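Local coordinates for decapping and exoribonuclease protein 1 (Kluyveromyces lactis, PDB 4GPS) that hydrolyses the NAD cap of RNAs, releasing the whole NAD moiety from the 5' end, and also acts as a 5'-3' exoribonuclease, at residues P173-F178 against E272-I277; D85-H90 against I264-L269. One frame throughout, in Å; residues are numbered along the deposited sequence.

Interaction 1: residues P173-F178 against E272-I277; sequences PEKTTF and EIDLLI
Lys175 reaches across to Asp274 and forms a salt bridge, with NZ 2.7 Å from Asp274 OD1. The ammonium comes from above the carboxylate plane, 37° out of it, and the two side chains cross at about a right angle. A bend at chi3 (80°) in the otherwise extended lysine chain turns NZ back over the carboxylate. On the way the chain passes over the backbone of Glu272, where Lys175 CB lies 3.3 Å from Glu272 O. Asp274 OD2 accepts hydrogen bonds from two waters, and one of these links it to Thr177 OG1 at 2.8 Å from that water.

On the other face of the strands Phe178 packs against isoleucine and leucine. Ile273 CG2 meets the ring at its edge, 3.8 Å from Phe178 CD1. Leu275 CD2 approaches Phe178 CB at 3.6 Å.

Strands 176-178 and 273-277 run parallel within the RAI1-like PD-(D/E)XK nuclease domain, and strand 273-285 later carries the metal ligand Asp282. Thr176 N donates to Glu272 O at 2.7 Å, and Asp274 N donates back to Thr176 O. Phe178 then sits between Asp274 O, which takes its N-H, and Leu276 N, which gives to its carbonyl.

Further out, Ser268 OG is hydrogen-bonded to Lys175 NZ and helps to place it. With an alanine in place of this lysine, the Asp274 carboxylate would probably lose its countercharge. Helix 370-393 covers the Phe178 face, with Phe381 edge-to-face against the ring and Lys385 in a salt bridge to Glu272.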
# COMPACT_ATOMS: atom_id res chain seq x y z
N PRO A 173 -2.48 -23.87 6.71
CA PRO A 173 -2.33 -24.91 5.68
C PRO A 173 -3.60 -25.23 4.90
O PRO A 173 -3.56 -25.93 3.90
CB PRO A 173 -1.84 -26.13 6.48
CG PRO A 173 -2.58 -26.02 7.72
CD PRO A 173 -2.57 -24.48 8.04
N GLU A 174 -4.72 -24.71 5.37
CA GLU A 174 -6.01 -24.94 4.74
C GLU A 174 -6.39 -23.85 3.73
O GLU A 174 -7.48 -23.91 3.14
CB GLU A 174 -7.07 -25.00 5.83
CG GLU A 174 -8.16 -25.98 5.58
CD GLU A 174 -8.03 -27.14 6.50
OE1 GLU A 174 -8.30 -26.99 7.71
OE2 GLU A 174 -7.65 -28.21 6.00
N LYS A 175 -5.52 -22.86 3.55
CA LYS A 175 -5.77 -21.76 2.62
C LYS A 175 -4.58 -21.50 1.72
O LYS A 175 -3.48 -21.99 1.97
CB LYS A 175 -6.11 -20.49 3.40
CG LYS A 175 -7.34 -20.65 4.27
CD LYS A 175 -7.54 -19.50 5.24
CE LYS A 175 -8.18 -18.33 4.54
NZ LYS A 175 -8.46 -17.26 5.55
N THR A 176 -4.79 -20.76 0.64
CA THR A 176 -3.67 -20.38 -0.24
C THR A 176 -3.25 -18.99 0.29
O THR A 176 -4.10 -18.12 0.53
CB THR A 176 -4.12 -20.22 -1.71
OG1 THR A 176 -4.54 -21.49 -2.24
CG2 THR A 176 -2.98 -19.68 -2.57
N THR A 177 -1.97 -18.79 0.54
CA THR A 177 -1.52 -17.48 1.02
C THR A 177 -0.76 -16.78 -0.10
O THR A 177 0.09 -17.41 -0.71
CB THR A 177 -0.54 -17.62 2.23
OG1 THR A 177 -1.19 -18.31 3.31
CG2 THR A 177 -0.13 -16.24 2.73
N PHE A 178 -1.10 -15.53 -0.42
CA PHE A 178 -0.29 -14.80 -1.42
C PHE A 178 0.71 -14.04 -0.56
O PHE A 178 0.32 -13.43 0.45
CB PHE A 178 -1.10 -13.78 -2.23
CG PHE A 178 -2.01 -14.39 -3.25
CD1 PHE A 178 -3.24 -14.96 -2.86
CD2 PHE A 178 -1.68 -14.37 -4.60
CE1 PHE A 178 -4.11 -15.49 -3.79
CE2 PHE A 178 -2.55 -14.90 -5.54
CZ PHE A 178 -3.78 -15.46 -5.14
N GLU A 272 -10.69 -19.00 1.58
CA GLU A 272 -9.68 -19.81 0.88
C GLU A 272 -8.34 -19.09 0.72
O GLU A 272 -7.32 -19.72 0.41
CB GLU A 272 -10.20 -20.19 -0.51
CG GLU A 272 -11.43 -21.07 -0.55
CD GLU A 272 -12.04 -21.15 -1.94
OE1 GLU A 272 -11.29 -21.17 -2.94
OE2 GLU A 272 -13.29 -21.20 -2.04
N ILE A 273 -8.33 -17.79 0.99
CA ILE A 273 -7.16 -16.96 0.76
C ILE A 273 -6.67 -16.06 1.91
O ILE A 273 -7.46 -15.35 2.50
CB ILE A 273 -7.46 -16.04 -0.46
CG1 ILE A 273 -7.69 -16.89 -1.71
CG2 ILE A 273 -6.36 -15.00 -0.66
CD1 ILE A 273 -8.32 -16.07 -2.87
N ASP A 274 -5.36 -16.09 2.21
CA ASP A 274 -4.75 -15.22 3.22
C ASP A 274 -3.70 -14.42 2.48
O ASP A 274 -3.28 -14.82 1.40
CB ASP A 274 -4.02 -15.98 4.35
CG ASP A 274 -4.95 -16.57 5.38
OD1 ASP A 274 -6.08 -16.08 5.50
OD2 ASP A 274 -4.53 -17.52 6.09
N LEU A 275 -3.25 -13.32 3.08
CA LEU A 275 -2.21 -12.48 2.51
C LEU A 275 -1.10 -12.27 3.55
O LEU A 275 -1.39 -12.00 4.72
CB LEU A 275 -2.76 -11.11 2.13
CG LEU A 275 -3.69 -10.90 0.95
CD1 LEU A 275 -3.54 -9.43 0.51
CD2 LEU A 275 -3.36 -11.85 -0.19
N LEU A 276 0.16 -12.40 3.14
CA LEU A 276 1.29 -12.15 4.05
C LEU A 276 1.99 -11.03 3.28
O LEU A 276 2.57 -11.25 2.23
CB LEU A 276 2.19 -13.37 4.17
CG LEU A 276 3.41 -13.13 5.05
CD1 LEU A 276 3.00 -13.01 6.50
CD2 LEU A 276 4.35 -14.29 4.89
N ILE A 277 1.93 -9.83 3.84
CA ILE A 277 2.41 -8.62 3.22
C ILE A 277 3.54 -7.93 3.95
O ILE A 277 3.56 -7.88 5.20
CB ILE A 277 1.22 -7.61 3.13
CG1 ILE A 277 0.20 -8.11 2.14
CG2 ILE A 277 1.67 -6.24 2.76
CD1 ILE A 277 -1.15 -7.40 2.30
O HOH W 1 -6.25 -17.94 8.01
O HOH W 2 -2.11 -18.05 5.90

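Interaction 2: residues D85-H90 against I264-L269; sequences DCKEVH and IVHGSL
Val89 and His90 both face Ile264 across a classic beta bulge, which shifts the register of the two strands by one residue. Ile264 O takes two N-H groups there. Val89 N donates to Ile264 O at 2.8 Å. The bond from His90 N to Ile264 O is weak, at 3.4 Å. The pairing resumes at once, with Ile264 N 2.8 Å from His90 O and tilted 32° from that carbonyl plane.

The bulge residue also packs with its side chain. Val89 CG2 lies between its own backbone N and carbonyl carbon (chi1 -61° for CG1), and this brings it to 3.7 Å from Ile264 CG2. The two side chains cross at about a right angle. Val89 CG1 turns the other way and touches His266 CB at 3.8 Å.

Strands 86-90 and 264-268 are antiparallel neighbours in the RAI1-like PD-(D/E)XK nuclease domain. Lys87 and His266 form a hydrogen-bonded pair, with two bonds of 2.8 Å, Lys87 N to His266 O and His266 N to Lys87 O. Next to it Cys86 SG makes a loose apolar contact with Val265 CB at 4.4 Å. Glu88 lies with Val265 on one face, its carboxylate hydrogen-bonded to Ser263 and Tyr291. On the other face the His266 ring meets that of Tyr167 in helix 156-167. The side chain of Val265 is about 9 Å from that of the metal ligand Glu293.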
# COMPACT_ATOMS: atom_id res chain seq x y z
N ASP A 85 -8.94 -9.98 10.58
CA ASP A 85 -7.96 -10.56 11.52
C ASP A 85 -6.57 -10.15 11.09
O ASP A 85 -5.63 -10.91 11.19
CB ASP A 85 -8.04 -12.09 11.57
CG ASP A 85 -9.38 -12.61 12.14
OD1 ASP A 85 -10.06 -11.85 12.89
OD2 ASP A 85 -9.73 -13.78 11.84
N CYS A 86 -6.44 -8.93 10.63
CA CYS A 86 -5.15 -8.49 10.17
C CYS A 86 -4.21 -8.18 11.34
O CYS A 86 -4.57 -7.43 12.23
CB CYS A 86 -5.34 -7.26 9.30
SG CYS A 86 -3.94 -7.02 8.27
N LYS A 87 -2.99 -8.73 11.33
CA LYS A 87 -2.07 -8.42 12.42
C LYS A 87 -0.61 -8.34 12.00
O LYS A 87 -0.21 -8.90 10.97
CB LYS A 87 -2.22 -9.45 13.55
CG LYS A 87 -2.21 -10.90 13.11
CD LYS A 87 -2.61 -11.83 14.29
CE LYS A 87 -2.98 -13.26 13.84
NZ LYS A 87 -1.90 -13.87 13.01
N GLU A 88 0.18 -7.60 12.76
CA GLU A 88 1.60 -7.53 12.47
C GLU A 88 2.19 -8.81 13.07
O GLU A 88 2.02 -9.06 14.24
CB GLU A 88 2.26 -6.34 13.13
CG GLU A 88 3.77 -6.37 12.86
CD GLU A 88 4.50 -5.16 13.36
OE1 GLU A 88 5.05 -5.19 14.47
OE2 GLU A 88 4.53 -4.16 12.64
N VAL A 89 2.89 -9.61 12.27
CA VAL A 89 3.48 -10.84 12.79
C VAL A 89 5.00 -10.72 13.00
O VAL A 89 5.57 -11.47 13.77
CB VAL A 89 3.15 -12.05 11.86
CG1 VAL A 89 1.62 -12.26 11.78
CG2 VAL A 89 3.71 -11.81 10.46
N HIS A 90 5.65 -9.79 12.32
CA HIS A 90 7.10 -9.56 12.49
C HIS A 90 7.36 -8.13 12.01
O HIS A 90 6.51 -7.54 11.34
CB HIS A 90 7.93 -10.49 11.60
CG HIS A 90 7.95 -11.91 12.05
ND1 HIS A 90 8.69 -12.35 13.12
CD2 HIS A 90 7.31 -13.00 11.56
CE1 HIS A 90 8.51 -13.64 13.28
NE2 HIS A 90 7.68 -14.07 12.35
N ILE A 264 5.63 -6.73 8.80
CA ILE A 264 5.16 -7.86 8.03
C ILE A 264 3.79 -8.18 8.62
O ILE A 264 3.70 -8.52 9.79
CB ILE A 264 6.09 -9.06 8.16
CG1 ILE A 264 7.30 -8.93 7.23
CG2 ILE A 264 5.39 -10.26 7.57
CD1 ILE A 264 8.09 -7.75 7.31
N VAL A 265 2.73 -8.04 7.82
CA VAL A 265 1.38 -8.30 8.32
C VAL A 265 0.69 -9.49 7.66
O VAL A 265 0.99 -9.85 6.51
CB VAL A 265 0.46 -7.04 8.20
CG1 VAL A 265 1.12 -5.80 8.93
CG2 VAL A 265 0.21 -6.73 6.77
N HIS A 266 -0.23 -10.11 8.40
CA HIS A 266 -0.98 -11.26 7.91
C HIS A 266 -2.47 -10.97 8.06
O HIS A 266 -2.93 -10.40 9.06
CB HIS A 266 -0.58 -12.53 8.69
CG HIS A 266 -1.28 -13.78 8.24
ND1 HIS A 266 -2.53 -14.15 8.71
CD2 HIS A 266 -0.90 -14.76 7.39
CE1 HIS A 266 -2.88 -15.30 8.16
NE2 HIS A 266 -1.90 -15.69 7.36
N GLY A 267 -3.23 -11.37 7.05
CA GLY A 267 -4.64 -11.11 7.10
C GLY A 267 -5.39 -12.05 6.21
O GLY A 267 -4.83 -12.67 5.31
N SER A 268 -6.68 -12.15 6.48
CA SER A 268 -7.54 -13.06 5.74
C SER A 268 -8.34 -12.26 4.74
O SER A 268 -8.87 -11.18 5.05
CB SER A 268 -8.46 -13.80 6.71
OG SER A 268 -9.19 -14.79 6.05
N LEU A 269 -8.42 -12.77 3.52
CA LEU A 269 -9.16 -12.12 2.48
C LEU A 269 -10.41 -12.94 2.16
O LEU A 269 -11.49 -12.39 1.89
CB LEU A 269 -8.23 -11.97 1.26
CG LEU A 269 -8.48 -12.01 -0.25
CD1 LEU A 269 -9.91 -11.95 -0.65
CD2 LEU A 269 -7.73 -10.85 -0.84

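In the fold
From the N terminus, the first of the four segments is 85-90 on strand 86-95, after strand 60-63. The chain next reaches 173-178, which opens strand 176-181. It then comes to 264-269, where interaction 2 closes a loop of 173 residues. Directly after, 272-277 pairs with 173-178, and interaction 1 closes a loop of 93 residues. The two loops cross, because their segments alternate along the chain. Strands 259-268 and 273-285 follow each other and pair antiparallel, with Leu275 N 2.8 Å from Gly267 O. Together with that antiparallel pair, the two contacts place four strands side by side, in the order 86-95, 259-268, 273-285 and 176-181. The contact centres are 10 Å apart.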